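Local coordinates for Non-structural protein 5 (Modoc virus, PDB 2WA2) that probably methylates the cap of the viral RNA, at guanine N7 and the ribose 2'-O, with S-adenosylmethionine as methyl donor, at residues S13-K24 against T244-M254. The protein carries 4 engineered substitutions. Sequence-based numbering, arbitrary orientation.
Sequences SAPTLGEIWKRK and TAVSRQLLKRM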
loop_
_atom_site.group_PDB
_atom_site.type_symbol
_atom_site.label_atom_id
_atom_site.label_comp_id
_atom_site.label_asym_id
_atom_site.label_seq_id
_atom_site.Cartn_x
_atom_site.Cartn_y
_atom_site.Cartn_z
ATOM N N SER A 13 10.678 -3.614 20.232
ATOM C CA SER A 13 9.457 -2.913 20.730
ATOM C C SER A 13 8.320 -2.821 19.720
ATOM O O SER A 13 7.170 -2.594 20.118
ATOM C CB SER A 13 9.809 -1.490 21.201
ATOM O OG SER A 13 10.001 -0.599 20.112
ATOM N N ALA A 14 8.636 -2.943 18.425
ATOM C CA ALA A 14 7.661 -2.637 17.371
ATOM C C ALA A 14 6.362 -3.451 17.479
ATOM O O ALA A 14 5.276 -2.854 17.517
ATOM C CB ALA A 14 8.280 -2.768 15.988
ATOM N N PRO A 15 6.465 -4.798 17.554
ATOM C CA PRO A 15 5.235 -5.571 17.674
ATOM C C PRO A 15 4.434 -5.208 18.930
ATOM O O PRO A 15 3.216 -5.113 18.846
ATOM C CB PRO A 15 5.729 -7.029 17.725
ATOM C CG PRO A 15 7.071 -6.997 17.022
ATOM C CD PRO A 15 7.652 -5.684 17.494
ATOM N N THR A 16 5.110 -4.998 20.062
ATOM C CA THR A 16 4.434 -4.593 21.290
ATOM C C THR A 16 3.631 -3.292 21.092
ATOM O O THR A 16 2.429 -3.280 21.328
ATOM C CB THR A 16 5.407 -4.434 22.484
ATOM O OG1 THR A 16 5.893 -5.722 22.848
ATOM C CG2 THR A 16 4.657 -3.840 23.707
ATOM N N LEU A 17 4.295 -2.236 20.628
ATOM C CA LEU A 17 3.667 -0.927 20.471
ATOM C C LEU A 17 2.505 -0.908 19.428
ATOM O O LEU A 17 1.456 -0.296 19.654
ATOM C CB LEU A 17 4.701 0.122 20.094
ATOM C CG LEU A 17 5.637 0.660 21.178
ATOM C CD1 LEU A 17 6.565 1.587 20.488
ATOM C CD2 LEU A 17 4.866 1.395 22.324
ATOM N N GLY A 18 2.714 -1.547 18.288
ATOM C CA GLY A 18 1.633 -1.607 17.295
ATOM C C GLY A 18 0.482 -2.443 17.800
ATOM O O GLY A 18 -0.699 -2.149 17.517
ATOM N N GLU A 19 0.809 -3.480 18.577
ATOM C CA GLU A 19 -0.219 -4.335 19.135
ATOM C C GLU A 19 -1.029 -3.607 20.183
ATOM O O GLU A 19 -2.221 -3.869 20.321
ATOM C CB GLU A 19 0.363 -5.613 19.755
ATOM C CG GLU A 19 0.599 -6.736 18.752
ATOM C CD GLU A 19 1.475 -7.855 19.326
ATOM O OE1 GLU A 19 1.463 -8.076 20.576
ATOM O OE2 GLU A 19 2.191 -8.496 18.520
ATOM N N ILE A 20 -0.356 -2.771 20.979
ATOM C CA ILE A 20 -1.047 -1.895 21.939
ATOM C C ILE A 20 -2.016 -0.957 21.211
ATOM O O ILE A 20 -3.211 -0.876 21.564
ATOM C CB ILE A 20 -0.055 -1.084 22.799
ATOM C CG1 ILE A 20 0.732 -2.023 23.726
ATOM C CG2 ILE A 20 -0.805 0.013 23.606
ATOM C CD1 ILE A 20 1.963 -1.297 24.416
ATOM N N TRP A 21 -1.508 -0.299 20.157
ATOM C CA TRP A 21 -2.320 0.569 19.301
ATOM C C TRP A 21 -3.538 -0.192 18.797
ATOM O O TRP A 21 -4.668 0.305 18.920
ATOM C CB TRP A 21 -1.505 1.153 18.128
ATOM C CG TRP A 21 -2.406 1.762 17.054
ATOM C CD1 TRP A 21 -2.934 3.011 17.049
ATOM C CD2 TRP A 21 -2.877 1.110 15.854
ATOM N NE1 TRP A 21 -3.717 3.187 15.902
ATOM C CE2 TRP A 21 -3.713 2.030 15.176
ATOM C CE3 TRP A 21 -2.692 -0.176 15.296
ATOM C CZ2 TRP A 21 -4.347 1.718 13.952
ATOM C CZ3 TRP A 21 -3.341 -0.489 14.088
ATOM C CH2 TRP A 21 -4.149 0.463 13.427
ATOM N N LYS A 22 -3.331 -1.415 18.302
ATOM C CA LYS A 22 -4.462 -2.183 17.755
ATOM C C LYS A 22 -5.547 -2.488 18.811
ATOM O O LYS A 22 -6.753 -2.375 18.546
ATOM C CB LYS A 22 -3.974 -3.485 17.145
ATOM C CG LYS A 22 -5.051 -4.240 16.365
ATOM C CD LYS A 22 -5.266 -3.566 15.012
ATOM C CE LYS A 22 -6.227 -4.300 14.194
ATOM N NZ LYS A 22 -6.434 -3.615 12.876
ATOM N N ARG A 23 -5.107 -2.935 19.975
ATOM C CA ARG A 23 -6.036 -3.335 21.044
ATOM C C ARG A 23 -6.767 -2.099 21.555
ATOM O O ARG A 23 -7.985 -2.118 21.760
ATOM C CB ARG A 23 -5.285 -4.059 22.152
ATOM C CG ARG A 23 -4.996 -5.524 21.777
ATOM C CD ARG A 23 -4.422 -6.350 22.949
ATOM N NE ARG A 23 -4.477 -7.767 22.578
ATOM C CZ ARG A 23 -3.783 -8.765 23.139
ATOM N NH1 ARG A 23 -2.910 -8.546 24.130
ATOM N NH2 ARG A 23 -3.957 -10.006 22.680
ATOM N N LYS A 24 -6.034 -0.996 21.672
ATOM C CA LYS A 24 -6.658 0.282 22.054
ATOM C C LYS A 24 -7.637 0.785 20.990
ATOM O O LYS A 24 -8.733 1.231 21.304
ATOM C CB LYS A 24 -5.585 1.346 22.357
ATOM C CG LYS A 24 -4.820 1.068 23.662
ATOM C CD LYS A 24 -3.744 2.113 23.987
ATOM C CE LYS A 24 -4.319 3.453 24.317
ATOM N NZ LYS A 24 -4.640 3.539 25.732
ATOM N N THR A 244 8.076 2.175 14.324
ATOM C CA THR A 244 7.955 2.492 15.750
ATOM C C THR A 244 7.506 3.944 15.926
ATOM O O THR A 244 6.665 4.258 16.776
ATOM C CB THR A 244 9.296 2.210 16.511
ATOM O OG1 THR A 244 9.532 0.796 16.519
ATOM C CG2 THR A 244 9.182 2.661 17.958
ATOM N N ALA A 245 8.034 4.820 15.085
ATOM C CA ALA A 245 7.680 6.227 15.147
ATOM C C ALA A 245 6.188 6.447 14.829
ATOM O O ALA A 245 5.516 7.245 15.466
ATOM C CB ALA A 245 8.565 7.019 14.216
ATOM N N VAL A 246 5.675 5.692 13.860
ATOM C CA VAL A 246 4.258 5.725 13.524
ATOM C C VAL A 246 3.414 5.168 14.683
ATOM O O VAL A 246 2.404 5.781 15.056
ATOM C CB VAL A 246 3.950 4.988 12.184
ATOM C CG1 VAL A 246 2.432 4.932 11.909
ATOM C CG2 VAL A 246 4.648 5.716 11.013
ATOM N N SER A 247 3.814 4.043 15.261
ATOM C CA SER A 247 3.082 3.531 16.455
ATOM C C SER A 247 3.005 4.591 17.559
ATOM O O SER A 247 1.942 4.837 18.113
ATOM C CB SER A 247 3.684 2.225 16.997
ATOM O OG SER A 247 3.667 1.198 16.008
ATOM N N ARG A 248 4.134 5.232 17.866
ATOM C CA ARG A 248 4.148 6.233 18.940
ATOM C C ARG A 248 3.290 7.448 18.566
ATOM O O ARG A 248 2.550 7.954 19.388
ATOM C CB ARG A 248 5.597 6.591 19.328
ATOM C CG ARG A 248 6.301 5.383 19.968
ATOM C CD ARG A 248 7.321 5.766 21.069
ATOM N NE ARG A 248 8.139 4.628 21.501
ATOM C CZ ARG A 248 7.982 3.953 22.647
ATOM N NH1 ARG A 248 7.035 4.280 23.528
ATOM N NH2 ARG A 248 8.786 2.932 22.912
ATOM N N GLN A 249 3.334 7.871 17.307
ATOM C CA GLN A 249 2.478 8.954 16.842
ATOM C C GLN A 249 0.984 8.638 16.966
ATOM O O GLN A 249 0.214 9.465 17.448
ATOM C CB GLN A 249 2.818 9.289 15.396
ATOM C CG GLN A 249 1.944 10.356 14.788
ATOM C CD GLN A 249 1.979 10.286 13.269
ATOM O OE1 GLN A 249 1.743 9.225 12.669
ATOM N NE2 GLN A 249 2.288 11.395 12.647
ATOM N N LEU A 250 0.586 7.457 16.486
ATOM C CA LEU A 250 -0.819 7.053 16.511
ATOM C C LEU A 250 -1.322 6.855 17.940
ATOM O O LEU A 250 -2.459 7.155 18.218
ATOM C CB LEU A 250 -1.047 5.783 15.679
ATOM C CG LEU A 250 -0.749 5.918 14.173
ATOM C CD1 LEU A 250 -1.096 4.617 13.504
ATOM C CD2 LEU A 250 -1.556 7.107 13.578
ATOM N N LEU A 251 -0.468 6.363 18.832
ATOM C CA LEU A 251 -0.828 6.238 20.264
ATOM C C LEU A 251 -1.008 7.586 20.943
ATOM O O LEU A 251 -1.992 7.780 21.648
ATOM C CB LEU A 251 0.210 5.425 21.031
ATOM C CG LEU A 251 0.233 3.942 20.659
ATOM C CD1 LEU A 251 1.479 3.266 21.250
ATOM C CD2 LEU A 251 -1.038 3.267 21.162
ATOM N N LYS A 252 -0.056 8.498 20.735
ATOM C CA LYS A 252 -0.166 9.884 21.246
ATOM C C LYS A 252 -1.457 10.518 20.746
ATOM O O LYS A 252 -2.137 11.186 21.479
ATOM C CB LYS A 252 1.035 10.742 20.797
ATOM C CG LYS A 252 0.916 12.232 21.149
ATOM C CD LYS A 252 1.925 13.112 20.365
ATOM C CE LYS A 252 2.186 14.464 21.080
ATOM N NZ LYS A 252 3.443 14.399 21.953
ATOM N N ARG A 253 -1.797 10.318 19.477
ATOM C CA ARG A 253 -3.032 10.899 18.966
ATOM C C ARG A 253 -4.280 10.353 19.650
ATOM O O ARG A 253 -5.329 11.002 19.659
ATOM C CB ARG A 253 -3.137 10.734 17.456
ATOM C CG ARG A 253 -2.196 11.654 16.705
ATOM C CD ARG A 253 -2.273 11.448 15.206
ATOM N NE ARG A 253 -1.301 12.290 14.522
ATOM C CZ ARG A 253 -1.183 12.361 13.205
ATOM N NH1 ARG A 253 -1.960 11.622 12.413
ATOM N NH2 ARG A 253 -0.281 13.166 12.675
ATOM N N MET A 254 -4.173 9.159 20.216
ATOM C CA MET A 254 -5.322 8.558 20.876
ATOM C C MET A 254 -5.427 9.080 22.322
ATOM O O MET A 254 -6.505 9.065 22.901
ATOM C CB MET A 254 -5.262 7.023 20.791
ATOM C CG MET A 254 -6.608 6.322 20.611
ATOM S SD MET A 254 -6.460 4.529 20.823
ATOM C CE MET A 254 -4.674 4.447 20.828
HETATM O O HOH W 1 10.682 2.419 20.758
HETATM O O HOH W 2 5.588 -0.428 16.505
#
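Ser13 reaches Arg248 through a water that lies in the plane of the guanidinium, 3.2 Å from Ser13 OG and 2.9 Å from Arg248 NH2. A second water, deeper in the interface, donates to Ala14 O and also bonds Ser247 OG, which is hydrogen-bonded to His227 NE2 as well. Leu17 is a knob in a hole formed by Thr244, Ser247, Arg248 and Leu251; its CD1 lies over one guanidinium face, 3.5 Å from Arg248 CZ. The backbone of Gly18 faces Ser247, whose OG lies 3.7 Å from Gly18 CA. The indole of Trp21 swings away from its own backbone N (chi1 166°) and lays a face beneath Leu250 CD1, a CH-pi contact 4.2 Å from the five-membered ring centroid. Leu251 returns the knob, packing among Leu17, Ile20, Trp21 and Lys24, with CD2 3.5 Å from Trp21 CA. At the far end, the bent aliphatic chain of Lys24 curls round Met254 CE. Segments 14-24 and 244-254 run side by side, axes 9.0 Å apart and 29° from parallel, joining the two ends of the modelled chain at the periphery of the Rossmann-like methyltransferase fold. Helix 199-212 touches Ala14, while Tyr36 of helix 30-38 packs on Met254 and bonds Leu250 O.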